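Local atomic coordinates of thioredoxin reductase (Streptococcus pyogenes, PDB entry 5UWY), a protein that probably catalyses the NADPH-dependent reduction of thioredoxin, passing electrons through bound FAD to a redox-active disulphide. Residues A[5-10]-A[105-110]; A[128-133]-A[231-236]; A[146-151]-A[169-174]; A[151-156]-A[178-183]. All coordinates share one frame; numbering follows the deposited sequence.

Contact 1 of 4, residues A[5-10]-A[105-110]; sequences YDTLII and TVIIAT. With FAD (flavin-adenine dinucleotide), chain B.
L8 to I10 and V106 to I108 pair as parallel strands in the five-stranded sheet of the FAD-binding, Rossmann-type part of the fold. The strand axes approach to 4.8 Å.

Main-chain bonds carry the pairing. L8 N donates to T105 O, and L8 O accepts from I107 N. I10 repeats the pattern two residues on: its N binds I107 O and its O receives A109 N.

The T105 end is held by a side-chain bond. T105 OG1 stands between its own backbone N and carbonyl carbon (chi1 66°), and this aims the hydroxyl at D6 O. T105 OG1 meets a lone pair of D6 O at 2.7 Å. T105 N reaches it only weakly.

Apolar contacts lie on both faces. I9 and I107 lie side by side, with I9 CG1 3.9 Å from I107 CB. T7 CG2 touches I107 CD1 at 3.6 Å. V299 of helix 285-304 packs on T7, T105 and I107. On the other face I10 CG1 is 4.4 Å from V106 CG1.

A109 and T110 belong to the FAD pocket. T110 CB lies 3.7 Å from FAD C8A, on the adenine, while T110 OG1 binds V242 O. T110 CG2 rests alongside I10 CG2 at 3.6 Å.

Contact 2 of 4, residues A[128-133]-A[231-236]; sequences RGVSYC and GGVFIY
V233 CG1 stands between its own backbone N and carbonyl carbon (chi1 84°), which lays it beside V130 CG2 at 3.6 Å. The two valines point the same way. F234 has CG anti to its carbonyl carbon (chi1 -61°). This swings the ring to S131, where F234 CD2 meets S131 CB at 3.5 Å. C133 O lies at the edge of the same ring, near its plane, 4.0 Å from F234 CE2. F141 meets F234 edge-to-face.

Further along, I235 CD1 touches V130 CG1 at 3.8 Å. Y132 and I235 lie side by side, with Y132 CD1 4.0 Å from I235 CB.

The backbones pair in parallel. S131 uses both its groups. Its N donates to V233 O. Its O accepts from I235, with I235 N to S131 O at 2.9 Å. V233 N also binds G129 O, but the modelled length is too short to be read closely. The backbone angles of G129 suit glycine.

Strand 130-131 is an edge strand of the second parallel sheet, and 232-235 is its neighbour. S131 OG binds D137 OD2. C133 follows at the N-cap of helix 134-137 and forms the disulphide with C136. Y132 lies near FAD. The pairing thus fixes the chain just before the CxxC disulphide, which probably exchanges electrons with the flavin.

Contact 3 of 4, residues A[146-151]-A[169-174]; sequences LLVVGG and VTVVHR
L146 to V149 and V169 to V172 are parallel neighbours, inclined by 30°, in the second five-stranded sheet.

Four main-chain bonds form the ladder. L146 O accepts T170 N, and T170 O accepts V148 N. V148 O then takes V172 N. At the end of the ladder G150 N reaches V172 O at 3.2 Å, the donor tilted from the carbonyl plane. V148 and T170 each bind with both N and O, to alternate residues of the other strand.

Apolar contacts lie on both faces. On one, V148 and V171 lie side by side, with V148 CB 3.7 Å from V171 CG1. V148 CG2 also reaches V169 CG1 at 4.1 Å. Helix 153-162 packs over V148 and V169 through A155, A159 and L162. On the other face, L147 has CG anti to its backbone N (chi1 -179°). Its CD1 leans across and meets V172 CG1 at 3.7 Å, the two side chains at about a right angle. The same L147 CD1 lies 3.4 Å from T170 OG1. V149 CG2 packs on V172 CG2 at 3.7 Å.

A CH-pi contact ends the pair. G151 CA sits over the centre of one face of the H173 ring, 3.8 Å from its centroid. G150 has backbone angles that suit glycine.

Strand 145-149, helix 153-162 and strand 168-172 make a right-handed beta-alpha-beta crossover. With glycines at the first strand's end, this is the start of a Rossmann-type dinucleotide site, probably for NADPH.

Contact 4 of 4, residues A[151-156]-A[178-183]; sequences GGDSAV and LRAQKI. With PO4 (phosphate ion), chain D.
The glycine turn and the start of helix 153-162 resemble a Rossmann-type GxGxxA loop, and here they meet the chain that leads into helix 182-190. G151 O accepts R179 N at 3.2 Å, with the donor tilted from the carbonyl plane. D153 OD1 accepts Q181 N at 3.1 Å, on its syn lone pair and nearly straight (165°). Q181 is the N-cap residue of helix 182-190. Its CG also rests against the D153 carboxylate, whose plane stands almost at a right angle to the Q181 amide.

R179 runs extended from CG to NE, and its guanidinium spreads flat over the glycines. G152 CA lies over the centre of one guanidinium face, 3.7 Å above the plane.

Apolar contact is slight. V156 CG2 lies 4.1 Å from A180 CB and 4.4 Å from L178 CD1.

A phosphate ion, probably from the crystallisation liquor, sits at the helix start. S154 grips its O4 with both N and OG, the OG to O4 distance being 2.6 Å. D153 N binds O2 weakly. The guanidinium of R179 lies close beside the ion. The helix dipole and R179 would favour an anion here. R179 ends an HRRxxxR sequence, whose arginines in relatives hold the 2'-phosphate of NADPH. The ion itself lies where a Rossmann-type loop takes a dinucleotide's pyrophosphate, consistent with such a site.

In the fold
Contact 1 stands apart from the rest. It belongs to the sheet that holds FAD, and its centre is about 33 to 39 Å from the other centres, across the middle of the chain. Contacts 2 and 3 share the second sheet, since strands 232-235 and 145-149 are neighbours; their centres are about 11 Å apart. Contact 4 shares G151 with contact 3 and lies at the start of helix 153-162. Along the chain, contact 1 closes first. Contacts 3 and 4 cross each other and lie inside the loop of contact 2. This fits the two-domain, Rossmann-type plan of the family, one part for FAD and one carrying the disulphide and the probable NADPH site.

Contact 1 of 4, residues A[5-10]-A[105-110]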
# COMPACT_ATOMS: atom_id res chain seq x y z
N TYR A 5 -6.82 -16.95 19.42
CA TYR A 5 -6.69 -16.71 17.99
C TYR A 5 -5.22 -16.62 17.59
O TYR A 5 -4.35 -16.26 18.38
CB TYR A 5 -7.41 -15.43 17.59
CG TYR A 5 -8.91 -15.48 17.75
CD1 TYR A 5 -9.73 -15.91 16.72
CD2 TYR A 5 -9.50 -15.11 18.95
CE1 TYR A 5 -11.10 -15.96 16.87
CE2 TYR A 5 -10.87 -15.16 19.11
CZ TYR A 5 -11.66 -15.58 18.07
OH TYR A 5 -13.03 -15.64 18.21
N ASP A 6 -4.96 -16.96 16.32
CA ASP A 6 -3.66 -16.62 15.75
C ASP A 6 -3.49 -15.11 15.68
O ASP A 6 -2.43 -14.58 16.01
CB ASP A 6 -3.52 -17.23 14.36
CG ASP A 6 -3.31 -18.73 14.39
OD1 ASP A 6 -2.67 -19.22 15.34
OD2 ASP A 6 -3.80 -19.42 13.47
N THR A 7 -4.55 -14.40 15.28
CA THR A 7 -4.48 -12.95 15.16
C THR A 7 -5.82 -12.32 15.49
O THR A 7 -6.87 -12.74 14.97
CB THR A 7 -4.07 -12.52 13.75
OG1 THR A 7 -2.99 -13.34 13.30
CG2 THR A 7 -3.65 -11.07 13.74
N LEU A 8 -5.79 -11.29 16.33
CA LEU A 8 -6.94 -10.41 16.47
C LEU A 8 -6.55 -9.04 15.94
O LEU A 8 -5.46 -8.53 16.24
CB LEU A 8 -7.42 -10.31 17.92
CG LEU A 8 -8.16 -11.55 18.44
CD1 LEU A 8 -8.03 -11.70 19.96
CD2 LEU A 8 -9.60 -11.59 17.97
N ILE A 9 -7.44 -8.45 15.15
CA ILE A 9 -7.21 -7.14 14.54
C ILE A 9 -8.22 -6.17 15.12
O ILE A 9 -9.44 -6.36 14.99
CB ILE A 9 -7.33 -7.21 13.01
CG1 ILE A 9 -6.24 -8.14 12.45
CG2 ILE A 9 -7.21 -5.82 12.40
CD1 ILE A 9 -6.62 -8.79 11.16
N ILE A 10 -7.72 -5.12 15.77
CA ILE A 10 -8.55 -4.09 16.37
C ILE A 10 -8.81 -3.04 15.29
O ILE A 10 -7.94 -2.23 14.97
CB ILE A 10 -7.89 -3.48 17.61
CG1 ILE A 10 -7.20 -4.56 18.44
CG2 ILE A 10 -8.92 -2.74 18.44
CD1 ILE A 10 -8.13 -5.58 19.03
N THR A 105 -1.16 -12.87 18.43
CA THR A 105 -0.77 -11.59 17.86
C THR A 105 -1.95 -10.63 17.85
O THR A 105 -3.10 -11.02 17.61
CB THR A 105 -0.23 -11.72 16.42
OG1 THR A 105 -1.28 -12.16 15.55
CG2 THR A 105 0.94 -12.69 16.35
N VAL A 106 -1.64 -9.36 18.09
CA VAL A 106 -2.59 -8.26 18.00
C VAL A 106 -2.11 -7.31 16.91
O VAL A 106 -0.94 -6.92 16.90
CB VAL A 106 -2.72 -7.52 19.35
CG1 VAL A 106 -3.13 -6.06 19.14
CG2 VAL A 106 -3.71 -8.23 20.25
N ILE A 107 -3.00 -6.96 15.99
CA ILE A 107 -2.73 -5.93 14.99
C ILE A 107 -3.65 -4.76 15.27
O ILE A 107 -4.88 -4.91 15.24
CB ILE A 107 -2.91 -6.45 13.56
CG1 ILE A 107 -2.19 -7.78 13.37
CG2 ILE A 107 -2.38 -5.44 12.56
CD1 ILE A 107 -2.21 -8.29 11.94
N ILE A 108 -3.07 -3.60 15.56
CA ILE A 108 -3.83 -2.41 15.91
C ILE A 108 -4.11 -1.62 14.64
O ILE A 108 -3.18 -1.14 13.98
CB ILE A 108 -3.08 -1.57 16.95
CG1 ILE A 108 -2.61 -2.47 18.09
CG2 ILE A 108 -3.98 -0.45 17.48
CD1 ILE A 108 -2.37 -1.76 19.38
N ALA A 109 -5.39 -1.48 14.30
CA ALA A 109 -5.82 -0.81 13.08
C ALA A 109 -6.99 0.11 13.38
O ALA A 109 -7.95 0.21 12.60
CB ALA A 109 -6.20 -1.83 12.01
N THR A 110 -6.93 0.80 14.52
CA THR A 110 -8.02 1.64 14.97
C THR A 110 -8.07 2.99 14.27
O THR A 110 -9.04 3.74 14.46
CB THR A 110 -7.93 1.85 16.48
OG1 THR A 110 -6.59 2.20 16.84
CG2 THR A 110 -8.32 0.57 17.21
PA FAD B . -9.80 3.82 9.99
O1A FAD B . -10.49 3.35 8.76
O2A FAD B . -10.10 5.25 10.43
O5B FAD B . -10.09 2.88 11.20
C5B FAD B . -11.12 3.21 12.15
C4B FAD B . -11.81 1.95 12.60
O4B FAD B . -11.36 1.60 13.93
C3B FAD B . -13.34 2.03 12.65
O3B FAD B . -13.95 0.90 12.04
C2B FAD B . -13.63 2.12 14.16
O2B FAD B . -14.90 1.55 14.46
C1B FAD B . -12.49 1.27 14.71
N9A FAD B . -12.18 1.49 16.12
C8A FAD B . -11.58 2.58 16.69
N7A FAD B . -11.43 2.50 17.99
C5A FAD B . -11.96 1.25 18.30
C6A FAD B . -12.10 0.56 19.52
N6A FAD B . -11.70 1.04 20.69
N1A FAD B . -12.67 -0.67 19.47
C2A FAD B . -13.07 -1.15 18.29
N3A FAD B . -12.99 -0.59 17.09
C4A FAD B . -12.42 0.62 17.16
N1 FAD B . -9.13 8.12 1.76
C2 FAD B . -8.68 8.10 0.47
O2 FAD B . -7.91 7.22 0.07
N3 FAD B . -9.11 9.07 -0.41
C4 FAD B . -9.96 10.12 -0.12
O4 FAD B . -10.26 10.93 -1.00
C4X FAD B . -10.42 10.14 1.25
N5 FAD B . -11.23 11.10 1.61
C5X FAD B . -11.67 11.12 2.92
C6 FAD B . -12.53 12.14 3.32
C7 FAD B . -13.01 12.21 4.62
C7M FAD B . -13.94 13.32 5.01
C8 FAD B . -12.61 11.24 5.56
C8M FAD B . -13.11 11.28 6.98
C9 FAD B . -11.75 10.22 5.17
C9A FAD B . -11.27 10.15 3.86
N10 FAD B . -10.38 9.14 3.43
C10 FAD B . -9.95 9.10 2.12
C1' FAD B . -9.96 8.07 4.35
C2' FAD B . -8.56 8.26 4.93
O2' FAD B . -7.57 7.73 4.05
C3' FAD B . -8.47 7.52 6.27
O3' FAD B . -7.32 8.01 6.95
C4' FAD B . -8.39 5.99 6.19
O4' FAD B . -9.68 5.46 5.88
C5' FAD B . -7.89 5.38 7.48
O5' FAD B . -7.85 3.94 7.35
P FAD B . -7.46 3.02 8.58
O1P FAD B . -5.96 3.16 8.86
O2P FAD B . -7.91 1.62 8.41
O3P FAD B . -8.23 3.69 9.80

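Contact 2 of 4, residues A[128-133]-A[231-236]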
# COMPACT_ATOMS: atom_id res chain seq x y z
N ARG A 128 -19.22 16.86 1.10
CA ARG A 128 -20.09 17.42 0.08
C ARG A 128 -19.81 18.90 -0.12
O ARG A 128 -20.68 19.66 -0.53
CB ARG A 128 -21.57 17.21 0.42
CG ARG A 128 -21.97 15.77 0.65
CD ARG A 128 -23.28 15.69 1.40
NE ARG A 128 -23.94 14.39 1.26
CZ ARG A 128 -24.79 14.09 0.28
NH1 ARG A 128 -25.08 15.00 -0.64
NH2 ARG A 128 -25.34 12.89 0.22
N GLY A 129 -18.58 19.31 0.19
CA GLY A 129 -18.22 20.71 0.23
C GLY A 129 -17.38 20.99 1.45
O GLY A 129 -16.53 21.89 1.45
N VAL A 130 -17.61 20.22 2.51
CA VAL A 130 -16.75 20.21 3.69
C VAL A 130 -15.80 19.03 3.57
O VAL A 130 -16.22 17.91 3.24
CB VAL A 130 -17.57 20.12 4.99
CG1 VAL A 130 -16.67 20.30 6.20
CG2 VAL A 130 -18.68 21.16 4.98
N SER A 131 -14.52 19.27 3.84
CA SER A 131 -13.52 18.22 3.73
C SER A 131 -12.40 18.51 4.72
O SER A 131 -12.10 19.67 5.01
CB SER A 131 -12.97 18.12 2.31
OG SER A 131 -12.39 16.85 2.09
N TYR A 132 -11.80 17.45 5.24
CA TYR A 132 -10.65 17.57 6.12
C TYR A 132 -9.38 17.03 5.47
O TYR A 132 -8.41 16.72 6.17
CB TYR A 132 -10.92 16.84 7.44
CG TYR A 132 -12.20 17.25 8.13
CD1 TYR A 132 -12.23 18.33 9.01
CD2 TYR A 132 -13.39 16.56 7.91
CE1 TYR A 132 -13.41 18.70 9.64
CE2 TYR A 132 -14.57 16.93 8.53
CZ TYR A 132 -14.57 18.00 9.40
OH TYR A 132 -15.74 18.36 10.03
N CYS A 133 -9.37 16.92 4.14
CA CYS A 133 -8.30 16.22 3.43
C CYS A 133 -8.16 16.81 2.03
O CYS A 133 -8.95 16.49 1.15
CB CYS A 133 -8.59 14.73 3.38
SG CYS A 133 -7.18 13.69 3.05
N GLY A 231 -17.40 27.43 -3.02
CA GLY A 231 -17.72 26.10 -3.50
C GLY A 231 -17.28 25.01 -2.55
O GLY A 231 -17.91 23.95 -2.48
N GLY A 232 -16.18 25.24 -1.82
CA GLY A 232 -15.73 24.24 -0.88
C GLY A 232 -15.17 24.84 0.39
O GLY A 232 -14.79 26.02 0.44
N VAL A 233 -15.15 24.02 1.43
CA VAL A 233 -14.46 24.35 2.67
C VAL A 233 -13.60 23.16 3.08
O VAL A 233 -14.04 22.00 2.98
CB VAL A 233 -15.44 24.78 3.79
CG1 VAL A 233 -16.03 23.59 4.51
CG2 VAL A 233 -14.76 25.75 4.77
N PHE A 234 -12.35 23.44 3.44
CA PHE A 234 -11.40 22.46 3.94
C PHE A 234 -10.89 22.93 5.30
O PHE A 234 -10.42 24.07 5.44
CB PHE A 234 -10.24 22.24 2.94
CG PHE A 234 -10.68 21.70 1.60
CD1 PHE A 234 -11.34 22.51 0.69
CD2 PHE A 234 -10.47 20.37 1.27
CE1 PHE A 234 -11.77 22.01 -0.54
CE2 PHE A 234 -10.90 19.86 0.04
CZ PHE A 234 -11.54 20.68 -0.86
N ILE A 235 -11.06 22.07 6.29
CA ILE A 235 -10.74 22.35 7.68
C ILE A 235 -9.71 21.35 8.14
O ILE A 235 -9.88 20.14 7.96
CB ILE A 235 -11.98 22.27 8.59
CG1 ILE A 235 -13.14 23.04 7.98
CG2 ILE A 235 -11.64 22.79 10.00
CD1 ILE A 235 -14.49 22.50 8.39
N TYR A 236 -8.64 21.85 8.72
CA TYR A 236 -7.70 21.02 9.46
C TYR A 236 -7.46 21.65 10.82
O TYR A 236 -6.94 22.76 10.91
CB TYR A 236 -6.38 20.81 8.72
CG TYR A 236 -5.94 19.41 9.08
CD1 TYR A 236 -4.76 19.14 9.74
CD2 TYR A 236 -6.80 18.37 8.84
CE1 TYR A 236 -4.41 17.81 10.09
CE2 TYR A 236 -6.48 17.08 9.17
CZ TYR A 236 -5.30 16.81 9.79
OH TYR A 236 -5.06 15.47 10.08

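Contact 3 of 4, residues A[146-151]-A[169-174]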
# COMPACT_ATOMS: atom_id res chain seq x y z
N LEU A 146 -12.59 28.20 -2.62
CA LEU A 146 -12.41 27.32 -1.49
C LEU A 146 -12.01 28.15 -0.27
O LEU A 146 -11.30 29.15 -0.37
CB LEU A 146 -11.33 26.27 -1.78
CG LEU A 146 -11.57 25.36 -2.99
CD1 LEU A 146 -10.59 24.20 -3.00
CD2 LEU A 146 -12.99 24.84 -3.01
N LEU A 147 -12.50 27.71 0.89
CA LEU A 147 -12.20 28.33 2.17
C LEU A 147 -11.40 27.34 3.00
O LEU A 147 -11.78 26.18 3.12
CB LEU A 147 -13.49 28.72 2.90
CG LEU A 147 -13.34 29.40 4.26
CD1 LEU A 147 -12.88 30.83 4.06
CD2 LEU A 147 -14.64 29.36 5.04
N VAL A 148 -10.28 27.79 3.57
CA VAL A 148 -9.42 26.96 4.40
C VAL A 148 -9.47 27.51 5.82
O VAL A 148 -9.27 28.71 6.03
CB VAL A 148 -7.98 26.93 3.87
CG1 VAL A 148 -6.99 26.64 5.00
CG2 VAL A 148 -7.84 25.89 2.77
N VAL A 149 -9.74 26.65 6.79
CA VAL A 149 -9.85 27.08 8.18
C VAL A 149 -8.58 26.69 8.93
O VAL A 149 -8.17 25.53 8.92
CB VAL A 149 -11.09 26.48 8.87
CG1 VAL A 149 -11.25 27.07 10.25
CG2 VAL A 149 -12.33 26.71 8.02
N GLY A 150 -7.96 27.67 9.58
CA GLY A 150 -6.77 27.45 10.37
C GLY A 150 -5.71 28.51 10.10
O GLY A 150 -5.83 29.35 9.22
N GLY A 151 -4.64 28.43 10.90
CA GLY A 151 -3.55 29.37 10.79
C GLY A 151 -2.19 28.79 11.11
O GLY A 151 -1.21 29.52 11.28
N VAL A 169 -8.24 30.69 -3.17
CA VAL A 169 -8.28 30.08 -1.85
C VAL A 169 -8.13 31.19 -0.82
O VAL A 169 -7.12 31.91 -0.82
CB VAL A 169 -7.18 29.02 -1.66
CG1 VAL A 169 -7.16 28.54 -0.22
CG2 VAL A 169 -7.40 27.84 -2.61
N THR A 170 -9.13 31.36 0.03
CA THR A 170 -9.07 32.29 1.14
C THR A 170 -9.03 31.48 2.42
O THR A 170 -9.76 30.49 2.55
CB THR A 170 -10.29 33.22 1.15
OG1 THR A 170 -11.46 32.44 1.45
CG2 THR A 170 -10.49 33.88 -0.20
N VAL A 171 -8.18 31.86 3.37
CA VAL A 171 -8.13 31.16 4.65
C VAL A 171 -8.70 32.08 5.72
O VAL A 171 -8.45 33.29 5.72
CB VAL A 171 -6.71 30.69 5.02
CG1 VAL A 171 -6.00 30.07 3.84
CG2 VAL A 171 -5.87 31.73 5.81
N VAL A 172 -9.48 31.50 6.59
CA VAL A 172 -9.96 32.18 7.79
C VAL A 172 -9.02 31.86 8.93
O VAL A 172 -8.43 30.78 8.99
CB VAL A 172 -11.40 31.76 8.12
CG1 VAL A 172 -12.38 32.54 7.27
CG2 VAL A 172 -11.55 30.28 7.89
N HIS A 173 -8.88 32.80 9.85
CA HIS A 173 -8.19 32.54 11.11
C HIS A 173 -8.63 33.58 12.13
O HIS A 173 -8.83 34.75 11.79
CB HIS A 173 -6.68 32.55 10.94
CG HIS A 173 -5.96 32.10 12.17
ND1 HIS A 173 -4.74 32.61 12.55
CD2 HIS A 173 -6.31 31.20 13.12
CE1 HIS A 173 -4.35 32.02 13.67
NE2 HIS A 173 -5.29 31.17 14.04
N ARG A 174 -8.78 33.14 13.38
CA ARG A 174 -9.29 33.97 14.47
C ARG A 174 -8.26 34.95 15.03
O ARG A 174 -8.45 35.45 16.15
CB ARG A 174 -9.83 33.07 15.60
CG ARG A 174 -8.93 31.89 15.92
CD ARG A 174 -9.27 31.30 17.28
NE ARG A 174 -10.25 30.22 17.18
CZ ARG A 174 -11.45 30.27 17.73
NH1 ARG A 174 -12.29 29.24 17.59
NH2 ARG A 174 -11.83 31.34 18.41

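Contact 4 of 4, residues A[151-156]-A[178-183]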
# COMPACT_ATOMS: atom_id res chain seq x y z
N GLY A 151 -4.64 28.43 10.90
CA GLY A 151 -3.55 29.37 10.79
C GLY A 151 -2.19 28.79 11.11
O GLY A 151 -1.21 29.52 11.28
N GLY A 152 -2.10 27.46 11.19
CA GLY A 152 -0.85 26.78 11.41
C GLY A 152 -0.20 26.36 10.10
O GLY A 152 -0.55 26.81 9.02
N ASP A 153 0.78 25.46 10.23
CA ASP A 153 1.43 24.91 9.04
C ASP A 153 0.44 24.15 8.17
O ASP A 153 0.45 24.27 6.94
CB ASP A 153 2.59 24.00 9.45
CG ASP A 153 3.83 24.78 9.87
OD1 ASP A 153 3.93 25.97 9.52
OD2 ASP A 153 4.70 24.19 10.55
N SER A 154 -0.45 23.38 8.81
CA SER A 154 -1.38 22.53 8.08
C SER A 154 -2.29 23.35 7.17
O SER A 154 -2.45 23.04 5.99
CB SER A 154 -2.21 21.71 9.06
OG SER A 154 -1.39 20.92 9.90
N ALA A 155 -2.88 24.42 7.72
CA ALA A 155 -3.81 25.23 6.94
C ALA A 155 -3.12 25.91 5.77
O ALA A 155 -3.63 25.91 4.65
CB ALA A 155 -4.48 26.26 7.85
N VAL A 156 -1.94 26.49 6.02
CA VAL A 156 -1.24 27.22 4.96
C VAL A 156 -0.83 26.26 3.85
O VAL A 156 -1.14 26.48 2.67
CB VAL A 156 -0.04 27.97 5.54
CG1 VAL A 156 0.72 28.69 4.43
CG2 VAL A 156 -0.49 28.96 6.60
N LEU A 178 -0.24 34.83 11.60
CA LEU A 178 -0.14 33.40 11.40
C LEU A 178 0.89 32.82 12.37
O LEU A 178 1.91 33.45 12.66
CB LEU A 178 0.26 33.07 9.96
CG LEU A 178 -0.75 33.41 8.86
CD1 LEU A 178 -0.13 33.22 7.49
CD2 LEU A 178 -2.01 32.57 9.02
N ARG A 179 0.61 31.62 12.87
CA ARG A 179 1.56 30.90 13.72
C ARG A 179 2.42 29.93 12.94
O ARG A 179 3.16 29.15 13.54
CB ARG A 179 0.82 30.17 14.84
CG ARG A 179 -0.12 29.08 14.36
CD ARG A 179 -0.72 28.31 15.54
NE ARG A 179 -2.00 27.70 15.20
CZ ARG A 179 -2.16 26.41 14.94
NH1 ARG A 179 -1.12 25.59 14.98
NH2 ARG A 179 -3.36 25.94 14.64
N ALA A 180 2.34 29.95 11.61
CA ALA A 180 3.11 29.04 10.78
C ALA A 180 4.54 29.54 10.62
O ALA A 180 4.91 30.64 11.05
CB ALA A 180 2.45 28.89 9.41
N GLN A 181 5.37 28.70 9.99
CA GLN A 181 6.73 29.09 9.67
C GLN A 181 6.73 30.28 8.73
O GLN A 181 5.85 30.44 7.88
CB GLN A 181 7.48 27.92 9.03
CG GLN A 181 7.10 26.56 9.59
CD GLN A 181 8.30 25.64 9.76
OE1 GLN A 181 8.99 25.33 8.80
NE2 GLN A 181 8.54 25.21 10.99
N LYS A 182 7.74 31.14 8.88
CA LYS A 182 7.82 32.34 8.05
C LYS A 182 8.06 31.99 6.59
O LYS A 182 7.69 32.76 5.70
CB LYS A 182 8.91 33.28 8.56
N ILE A 183 8.68 30.84 6.32
CA ILE A 183 8.93 30.42 4.94
C ILE A 183 7.61 30.12 4.24
O ILE A 183 7.38 30.55 3.10
CB ILE A 183 9.88 29.21 4.91
CG1 ILE A 183 9.88 28.55 3.53
CG2 ILE A 183 9.52 28.21 6.00
CD1 ILE A 183 10.87 27.43 3.39
P PO4 D . -0.71 22.82 13.01
O1 PO4 D . -0.46 21.89 14.18
O2 PO4 D . -0.04 24.15 13.28
O3 PO4 D . -2.19 23.02 12.84
O4 PO4 D . -0.13 22.21 11.75